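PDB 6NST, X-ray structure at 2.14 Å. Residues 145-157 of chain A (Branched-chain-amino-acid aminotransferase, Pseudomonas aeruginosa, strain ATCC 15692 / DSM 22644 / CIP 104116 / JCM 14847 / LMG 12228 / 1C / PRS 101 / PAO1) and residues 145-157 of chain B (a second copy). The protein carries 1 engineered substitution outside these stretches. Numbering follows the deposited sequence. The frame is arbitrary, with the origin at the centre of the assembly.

Chain A (145-157) SSFTRHHVNISMT
Chain B 145-157: SSFTRHHVNISMT

Two copies of one loop meet in a near-symmetric, reciprocal clasp, in which each copy offers its 146-151 segment to residues 153, 154 and 156 of its partner and 787 Å² of surface is buried in total.

The two chains pass each other antiparallel, in a register set by CA pairs: A:Thr148 CA lies 5.0 Å from B:Ile154 CA, A:Ile154 CA lies 4.9 Å from B:Thr148 CA, and A:Asn153 CA lies 5.7 Å from B:Phe147 CA. Chain A turns a corner at A:Ser146 (-79/-10) and A:Phe147. Residues 147 to 151 are extended (A:Phe147 -87/130, A:Thr148 -74/139, A:Arg149 -69/167, A:His150 -58/148, A:His151 -96/133); a tight turn follows at A:Val152 (-62/-17) and A:Asn153 (-112/5), then A:Ile154 (-101/-49). Chain B repeats these values within a few degrees.

Each turn is braced from within. In chain A, A:His151 O accepts from A:Ile154 N at 2.9 Å and from A:Ser155 N at 3.1 Å, while A:His151, with chi1 t, turns ND1 to accept from A:Asn153 N at 3.0 Å. Chain B builds the same brace. The backbone N of A:Asn153 and B:Asn153 is thereby used within its own chain, while backbone O and side-chain ND2 bond to the partner.

A:Asn153 and B:Asn153 are the polar key. The backbone carbonyl takes the partner's amide: A:Thr148 N donates to B:Asn153 O at 3.1 Å, and B:Thr148 N to A:Asn153 O at 3.0 Å. The side chain, chi1 t, leaves CA sideways but ends nearer the partner, so that B:Asn153 ND2 donates to A:Ser146 O at 3.0 Å and A:Asn153 ND2 to B:Ser146 O at 3.1 Å. B:Asn153 ND2 also makes a weak bond to A:Thr148 OG1 at 2.9 Å; the equivalent pair, A:Asn153 ND2 and B:Thr148 OG1, stands 3.1 Å apart. A:Asn153 OD1 and B:Asn153 OD1 are satisfied elsewhere in the structure.

A:Ile154 and B:Ile154 supply the largest covered areas. With chi1 m and chi2 t, each extends along the partner's 148-151 backbone: A:Ile154 CG1 is 3.7 Å from B:Thr148 CB, A:Ile154 CD1 is 3.2 Å from B:Arg149 O and 3.8 Å from B:His151 CB, and A:Ile154 CG2 is 3.9 Å from B:His150 ND1. A:Thr148 and B:Thr148, chi1 m, point CB toward the other stretch.

A:Phe147 and B:Phe147 (chi1 m, chi2 near -85°) meet B:Met156 and A:Met156 (chi1 m, chi2 m, chi3 near 97°) at the ring edge. A:Met156 CE is 3.6 Å from B:Phe147 CE1, and B:Met156 CE is 3.7 Å from A:Phe147 CE1.

The rule is economical: the same braced turn occurs once in each copy, and sets the backbone O and side-chain ND2 of residue 153 beside the apolar side chain of 154.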

ATOM      1  N   SER A 145       1.010  18.777  -1.767  1.00 17.63           N
ATOM      2  CA  SER A 145       1.739  18.515  -0.534  1.00 19.68           C
ATOM      3  C   SER A 145       2.549  17.230  -0.639  1.00 21.23           C
ATOM      4  O   SER A 145       2.081  16.223  -1.180  1.00 15.63           O
ATOM      5  CB  SER A 145       0.768  18.418   0.643  1.00 18.11           C
ATOM      6  OG  SER A 145       1.437  18.012   1.825  1.00 15.01           O
ATOM      7  N   SER A 146       3.775  17.270  -0.113  1.00 16.19           N
ATOM      8  CA  SER A 146       4.589  16.070   0.013  1.00 14.94           C
ATOM      9  C   SER A 146       4.180  15.217   1.204  1.00 17.21           C
ATOM     10  O   SER A 146       4.658  14.086   1.331  1.00 16.19           O
ATOM     11  CB  SER A 146       6.072  16.436   0.134  1.00 16.48           C
ATOM     12  OG  SER A 146       6.347  17.051   1.383  1.00 14.77           O
ATOM     13  N   PHE A 147       3.322  15.736   2.079  1.00 20.21           N
ATOM     14  CA  PHE A 147       2.759  14.955   3.170  1.00 13.47           C
ATOM     15  C   PHE A 147       1.508  14.236   2.682  1.00 10.57           C
ATOM     16  O   PHE A 147       0.618  14.855   2.090  1.00 13.59           O
ATOM     17  CB  PHE A 147       2.418  15.849   4.365  1.00 17.08           C
ATOM     18  CG  PHE A 147       3.607  16.534   4.970  1.00 13.11           C
ATOM     19  CD1 PHE A 147       4.361  15.905   5.948  1.00  7.76           C
ATOM     20  CD2 PHE A 147       3.966  17.810   4.569  1.00 13.26           C
ATOM     21  CE1 PHE A 147       5.455  16.532   6.508  1.00 13.91           C
ATOM     22  CE2 PHE A 147       5.060  18.443   5.126  1.00 15.34           C
ATOM     23  CZ  PHE A 147       5.804  17.805   6.097  1.00 14.19           C
ATOM     24  N   THR A 148       1.446  12.933   2.932  1.00 12.19           N
ATOM     25  CA  THR A 148       0.285  12.148   2.539  1.00  7.13           C
ATOM     26  C   THR A 148      -0.890  12.445   3.464  1.00 18.32           C
ATOM     27  O   THR A 148      -0.724  12.578   4.679  1.00 19.05           O
ATOM     28  CB  THR A 148       0.628  10.659   2.573  1.00 16.99           C
ATOM     29  OG1 THR A 148       1.764  10.415   1.734  1.00 18.32           O
ATOM     30  CG2 THR A 148      -0.538   9.824   2.085  1.00 18.29           C
ATOM     31  N   ARG A 149      -2.080  12.563   2.881  1.00 16.38           N
ATOM     32  CA  ARG A 149      -3.277  12.846   3.659  1.00 22.58           C
ATOM     33  C   ARG A 149      -3.636  11.642   4.536  1.00 17.44           C
ATOM     34  O   ARG A 149      -3.116  10.536   4.367  1.00 16.65           O
ATOM     35  CB  ARG A 149      -4.435  13.223   2.732  1.00 21.04           C
ATOM     36  CG  ARG A 149      -5.600  13.952   3.404  1.00 34.37           C
ATOM     37  CD  ARG A 149      -5.127  15.125   4.251  1.00 50.98           C
ATOM     38  NE  ARG A 149      -6.243  15.888   4.807  1.00 58.83           N
ATOM     39  CZ  ARG A 149      -6.108  16.929   5.623  1.00 59.26           C
ATOM     40  NH1 ARG A 149      -4.900  17.337   5.989  1.00 58.28           N
ATOM     41  NH2 ARG A 149      -7.180  17.563   6.076  1.00 61.06           N
ATOM     42  N   HIS A 150      -4.541  11.875   5.486  1.00 18.73           N
ATOM     43  CA  HIS A 150      -4.865  10.883   6.503  1.00 12.39           C
ATOM     44  C   HIS A 150      -5.348   9.574   5.883  1.00 12.80           C
ATOM     45  O   HIS A 150      -5.983   9.551   4.826  1.00  8.75           O
ATOM     46  CB  HIS A 150      -5.934  11.429   7.452  1.00 16.44           C
ATOM     47  CG  HIS A 150      -5.414  12.428   8.436  1.00 26.92           C
ATOM     48  ND1 HIS A 150      -4.556  12.086   9.459  1.00 25.33           N
ATOM     49  CD2 HIS A 150      -5.637  13.758   8.561  1.00 28.09           C
ATOM     50  CE1 HIS A 150      -4.268  13.163  10.168  1.00 31.42           C
ATOM     51  NE2 HIS A 150      -4.913  14.191   9.645  1.00 30.71           N
ATOM     52  N   HIS A 151      -5.044   8.477   6.573  1.00 17.79           N
ATOM     53  CA  HIS A 151      -5.409   7.128   6.157  1.00 12.99           C
ATOM     54  C   HIS A 151      -6.697   6.719   6.862  1.00  9.32           C
ATOM     55  O   HIS A 151      -6.820   6.882   8.080  1.00 15.15           O
ATOM     56  CB  HIS A 151      -4.274   6.157   6.487  1.00  8.36           C
ATOM     57  CG  HIS A 151      -4.486   4.764   5.980  1.00 16.67           C
ATOM     58  ND1 HIS A 151      -5.326   3.865   6.600  1.00 22.54           N
ATOM     59  CD2 HIS A 151      -3.939   4.106   4.931  1.00 17.92           C
ATOM     60  CE1 HIS A 151      -5.302   2.719   5.944  1.00 23.06           C
ATOM     61  NE2 HIS A 151      -4.468   2.838   4.928  1.00 21.53           N
ATOM     62  N   VAL A 152      -7.647   6.173   6.094  1.00  9.39           N
ATOM     63  CA  VAL A 152      -8.996   5.931   6.603  1.00 14.52           C
ATOM     64  C   VAL A 152      -9.031   4.946   7.761  1.00 18.42           C
ATOM     65  O   VAL A 152     -10.036   4.878   8.476  1.00 17.54           O
ATOM     66  CB  VAL A 152      -9.921   5.437   5.471  1.00 16.53           C
ATOM     67  CG1 VAL A 152     -10.076   6.508   4.409  1.00 15.44           C
ATOM     68  CG2 VAL A 152      -9.381   4.146   4.873  1.00  9.89           C
ATOM     69  N   ASN A 153      -7.974   4.161   7.962  1.00 14.46           N
ATOM     70  CA  ASN A 153      -7.921   3.232   9.082  1.00 11.19           C
ATOM     71  C   ASN A 153      -6.873   3.610  10.118  1.00 18.45           C
ATOM     72  O   ASN A 153      -6.653   2.849  11.068  1.00 18.08           O
ATOM     73  CB  ASN A 153      -7.671   1.803   8.587  1.00 24.55           C
ATOM     74  CG  ASN A 153      -8.030   0.763   9.629  1.00 23.00           C
ATOM     75  OD1 ASN A 153      -8.870   1.009  10.494  1.00 17.43           O
ATOM     76  ND2 ASN A 153      -7.385  -0.396   9.564  1.00 22.00           N
ATOM     77  N   ILE A 154      -6.215   4.753   9.963  1.00 18.13           N
ATOM     78  CA  ILE A 154      -5.308   5.276  10.976  1.00 14.53           C
ATOM     79  C   ILE A 154      -5.969   6.379  11.787  1.00 21.20           C
ATOM     80  O   ILE A 154      -5.938   6.364  13.017  1.00 25.19           O
ATOM     81  CB  ILE A 154      -3.997   5.766  10.323  1.00 13.29           C
ATOM     82  CG1 ILE A 154      -3.277   4.597   9.648  1.00 16.28           C
ATOM     83  CG2 ILE A 154      -3.110   6.431  11.361  1.00 16.24           C
ATOM     84  CD1 ILE A 154      -1.983   4.985   8.957  1.00 10.42           C
ATOM     85  N   SER A 155      -6.579   7.343  11.110  1.00 23.86           N
ATOM     86  CA  SER A 155      -7.385   8.360  11.760  1.00 26.75           C
ATOM     87  C   SER A 155      -8.801   8.301  11.208  1.00 25.22           C
ATOM     88  O   SER A 155      -9.034   7.821  10.094  1.00 13.54           O
ATOM     89  CB  SER A 155      -6.793   9.762  11.568  1.00 24.71           C
ATOM     90  OG  SER A 155      -6.694  10.093  10.198  1.00 34.01           O
ATOM     91  N   MET A 156      -9.747   8.779  12.007  1.00 20.66           N
ATOM     92  CA  MET A 156     -11.163   8.706  11.663  1.00 14.48           C
ATOM     93  C   MET A 156     -11.502   9.905  10.789  1.00 21.79           C
ATOM     94  O   MET A 156     -11.786  10.997  11.288  1.00 16.03           O
ATOM     95  CB  MET A 156     -12.004   8.649  12.932  1.00 12.95           C
ATOM     96  CG  MET A 156     -11.654   7.467  13.840  1.00 17.22           C
ATOM     97  SD  MET A 156     -11.939   5.847  13.076  1.00 16.21           S
ATOM     98  CE  MET A 156     -10.290   5.388  12.536  1.00 22.11           C
ATOM     99  N   THR A 157     -11.477   9.695   9.469  1.00 11.95           N
ATOM    100  CA  THR A 157     -11.551  10.788   8.509  1.00 11.95           C
ATOM    101  C   THR A 157     -12.926  11.444   8.445  1.00 16.09           C
ATOM    102  O   THR A 157     -13.041  12.532   7.867  1.00 13.61           O
ATOM    103  CB  THR A 157     -11.150  10.289   7.118  1.00 16.93           C
ATOM    104  OG1 THR A 157     -11.994   9.200   6.730  1.00 15.47           O
ATOM    105  CG2 THR A 157      -9.697   9.822   7.119  1.00 21.55           C
TER
ATOM    106  N   SER B 145      -4.646  -4.423  17.505  1.00 14.21           N
ATOM    107  CA  SER B 145      -5.570  -3.340  17.207  1.00  7.47           C
ATOM    108  C   SER B 145      -6.053  -3.418  15.765  1.00 21.13           C
ATOM    109  O   SER B 145      -5.270  -3.654  14.841  1.00  9.65           O
ATOM    110  CB  SER B 145      -4.904  -1.986  17.457  1.00 14.97           C
ATOM    111  OG  SER B 145      -5.721  -0.925  16.986  1.00 14.64           O
ATOM    112  N   SER B 146      -7.360  -3.220  15.576  1.00 17.74           N
ATOM    113  CA  SER B 146      -7.892  -3.079  14.227  1.00 15.96           C
ATOM    114  C   SER B 146      -7.543  -1.724  13.628  1.00 10.90           C
ATOM    115  O   SER B 146      -7.634  -1.556  12.408  1.00 18.97           O
ATOM    116  CB  SER B 146      -9.409  -3.276  14.227  1.00  6.50           C
ATOM    117  OG  SER B 146     -10.060  -2.202  14.891  1.00  6.79           O
ATOM    118  N   PHE B 147      -7.154  -0.759  14.458  1.00 14.57           N
ATOM    119  CA  PHE B 147      -6.665   0.519  13.965  1.00 10.78           C
ATOM    120  C   PHE B 147      -5.200   0.385  13.576  1.00 13.10           C
ATOM    121  O   PHE B 147      -4.390  -0.146  14.341  1.00 25.41           O
ATOM    122  CB  PHE B 147      -6.833   1.607  15.024  1.00  9.67           C
ATOM    123  CG  PHE B 147      -8.254   1.821  15.451  1.00 14.51           C
ATOM    124  CD1 PHE B 147      -9.106   2.609  14.696  1.00 11.80           C
ATOM    125  CD2 PHE B 147      -8.735   1.241  16.612  1.00 23.54           C
ATOM    126  CE1 PHE B 147     -10.418   2.811  15.089  1.00  9.44           C
ATOM    127  CE2 PHE B 147     -10.043   1.438  17.012  1.00 27.63           C
ATOM    128  CZ  PHE B 147     -10.887   2.224  16.247  1.00 17.25           C
ATOM    129  N   THR B 148      -4.867   0.864  12.382  1.00  9.61           N
ATOM    130  CA  THR B 148      -3.501   0.799  11.886  1.00 16.44           C
ATOM    131  C   THR B 148      -2.646   1.873  12.546  1.00 12.15           C
ATOM    132  O   THR B 148      -3.105   2.996  12.778  1.00 16.97           O
ATOM    133  CB  THR B 148      -3.489   0.969  10.365  1.00  8.14           C
ATOM    134  OG1 THR B 148      -4.294  -0.055   9.766  1.00 10.81           O
ATOM    135  CG2 THR B 148      -2.077   0.876   9.820  1.00  7.81           C
ATOM    136  N   ARG B 149      -1.400   1.520  12.860  1.00  8.47           N
ATOM    137  CA  ARG B 149      -0.465   2.470  13.442  1.00 23.76           C
ATOM    138  C   ARG B 149      -0.132   3.571  12.433  1.00 15.26           C
ATOM    139  O   ARG B 149      -0.400   3.457  11.235  1.00 25.54           O
ATOM    140  CB  ARG B 149       0.806   1.753  13.903  1.00 21.16           C
ATOM    141  CG  ARG B 149       1.616   2.513  14.944  1.00 33.52           C
ATOM    142  CD  ARG B 149       0.718   3.014  16.066  1.00 46.35           C
ATOM    143  NE  ARG B 149       1.470   3.668  17.132  1.00 57.48           N
ATOM    144  CZ  ARG B 149       0.913   4.227  18.202  1.00 59.78           C
ATOM    145  NH1 ARG B 149      -0.405   4.215  18.348  1.00 57.03           N
ATOM    146  NH2 ARG B 149       1.673   4.800  19.126  1.00 66.12           N
ATOM    147  N   HIS B 150       0.476   4.643  12.939  1.00 24.97           N
ATOM    148  CA  HIS B 150       0.728   5.836  12.140  1.00 15.63           C
ATOM    149  C   HIS B 150       1.595   5.532  10.922  1.00 23.36           C
ATOM    150  O   HIS B 150       2.466   4.658  10.945  1.00 15.76           O
ATOM    151  CB  HIS B 150       1.401   6.908  12.992  1.00 13.94           C
ATOM    152  CG  HIS B 150       0.479   7.582  13.956  1.00 10.51           C
ATOM    153  ND1 HIS B 150      -0.575   8.370  13.548  1.00 13.61           N
ATOM    154  CD2 HIS B 150       0.458   7.591  15.310  1.00 16.49           C
ATOM    155  CE1 HIS B 150      -1.210   8.835  14.609  1.00 16.26           C
ATOM    156  NE2 HIS B 150      -0.603   8.378  15.691  1.00 19.02           N
ATOM    157  N   HIS B 151       1.341   6.281   9.853  1.00 21.28           N
ATOM    158  CA  HIS B 151       2.082   6.177   8.606  1.00 18.62           C
ATOM    159  C   HIS B 151       3.224   7.189   8.610  1.00 16.65           C
ATOM    160  O   HIS B 151       3.041   8.345   9.003  1.00 20.02           O
ATOM    161  CB  HIS B 151       1.136   6.420   7.428  1.00  9.25           C
ATOM    162  CG  HIS B 151       1.751   6.202   6.080  1.00 17.76           C
ATOM    163  ND1 HIS B 151       2.644   7.087   5.516  1.00 23.38           N
ATOM    164  CD2 HIS B 151       1.564   5.222   5.165  1.00 16.19           C
ATOM    165  CE1 HIS B 151       2.998   6.650   4.321  1.00 16.46           C
ATOM    166  NE2 HIS B 151       2.356   5.520   4.084  1.00 19.19           N
ATOM    167  N   VAL B 152       4.405   6.745   8.173  1.00 11.27           N
ATOM    168  CA  VAL B 152       5.620   7.542   8.317  1.00 10.51           C
ATOM    169  C   VAL B 152       5.633   8.796   7.459  1.00 21.10           C
ATOM    170  O   VAL B 152       6.489   9.665   7.667  1.00 12.13           O
ATOM    171  CB  VAL B 152       6.863   6.686   8.000  1.00 18.47           C
ATOM    172  CG1 VAL B 152       6.992   5.550   9.008  1.00 10.54           C
ATOM    173  CG2 VAL B 152       6.790   6.142   6.586  1.00 10.32           C
ATOM    174  N   ASN B 153       4.719   8.923   6.499  1.00 30.77           N
ATOM    175  CA  ASN B 153       4.595  10.151   5.727  1.00 23.74           C
ATOM    176  C   ASN B 153       3.304  10.904   6.007  1.00 23.12           C
ATOM    177  O   ASN B 153       3.075  11.957   5.402  1.00 24.80           O
ATOM    178  CB  ASN B 153       4.702   9.860   4.226  1.00 10.33           C
ATOM    179  CG  ASN B 153       5.038  11.098   3.427  1.00 17.43           C
ATOM    180  OD1 ASN B 153       5.781  11.958   3.900  1.00 14.55           O
ATOM    181  ND2 ASN B 153       4.477  11.212   2.224  1.00 10.40           N
ATOM    182  N   ILE B 154       2.449  10.396   6.887  1.00 22.72           N
ATOM    183  CA  ILE B 154       1.262  11.140   7.299  1.00 26.18           C
ATOM    184  C   ILE B 154       1.518  11.904   8.588  1.00 23.85           C
ATOM    185  O   ILE B 154       1.165  13.080   8.712  1.00 21.58           O
ATOM    186  CB  ILE B 154       0.054  10.191   7.443  1.00 22.00           C
ATOM    187  CG1 ILE B 154      -0.247   9.508   6.110  1.00 13.37           C
ATOM    188  CG2 ILE B 154      -1.159  10.956   7.949  1.00 21.56           C
ATOM    189  CD1 ILE B 154      -1.395   8.537   6.173  1.00 14.59           C
ATOM    190  N   SER B 155       2.131  11.243   9.564  1.00 18.39           N
ATOM    191  CA  SER B 155       2.532  11.874  10.809  1.00 23.16           C
ATOM    192  C   SER B 155       4.011  11.611  11.046  1.00 22.62           C
ATOM    193  O   SER B 155       4.566  10.619  10.564  1.00 21.24           O
ATOM    194  CB  SER B 155       1.698  11.366  11.991  1.00 19.39           C
ATOM    195  OG  SER B 155       1.690   9.955  12.040  1.00 28.90           O
ATOM    196  N   MET B 156       4.644  12.517  11.783  1.00 20.97           N
ATOM    197  CA  MET B 156       6.080  12.443  12.032  1.00 15.28           C
ATOM    198  C   MET B 156       6.314  11.498  13.205  1.00 12.43           C
ATOM    199  O   MET B 156       6.216  11.891  14.370  1.00 12.62           O
ATOM    200  CB  MET B 156       6.642  13.835  12.291  1.00 17.57           C
ATOM    201  CG  MET B 156       6.317  14.860  11.200  1.00 19.54           C
ATOM    202  SD  MET B 156       7.012  14.486   9.570  1.00 20.89           S
ATOM    203  CE  MET B 156       5.648  13.656   8.756  1.00 18.72           C
ATOM    204  N   THR B 157       6.636  10.240  12.891  1.00 12.58           N
ATOM    205  CA  THR B 157       6.706   9.202  13.916  1.00 18.83           C
ATOM    206  C   THR B 157       7.920   9.340  14.828  1.00 24.81           C
ATOM    207  O   THR B 157       7.933   8.740  15.907  1.00 23.37           O
ATOM    208  CB  THR B 157       6.705   7.816  13.268  1.00 14.29           C
ATOM    209  OG1 THR B 157       7.716   7.756  12.252  1.00 14.32           O
ATOM    210  CG2 THR B 157       5.345   7.517  12.645  1.00 16.23           C
TER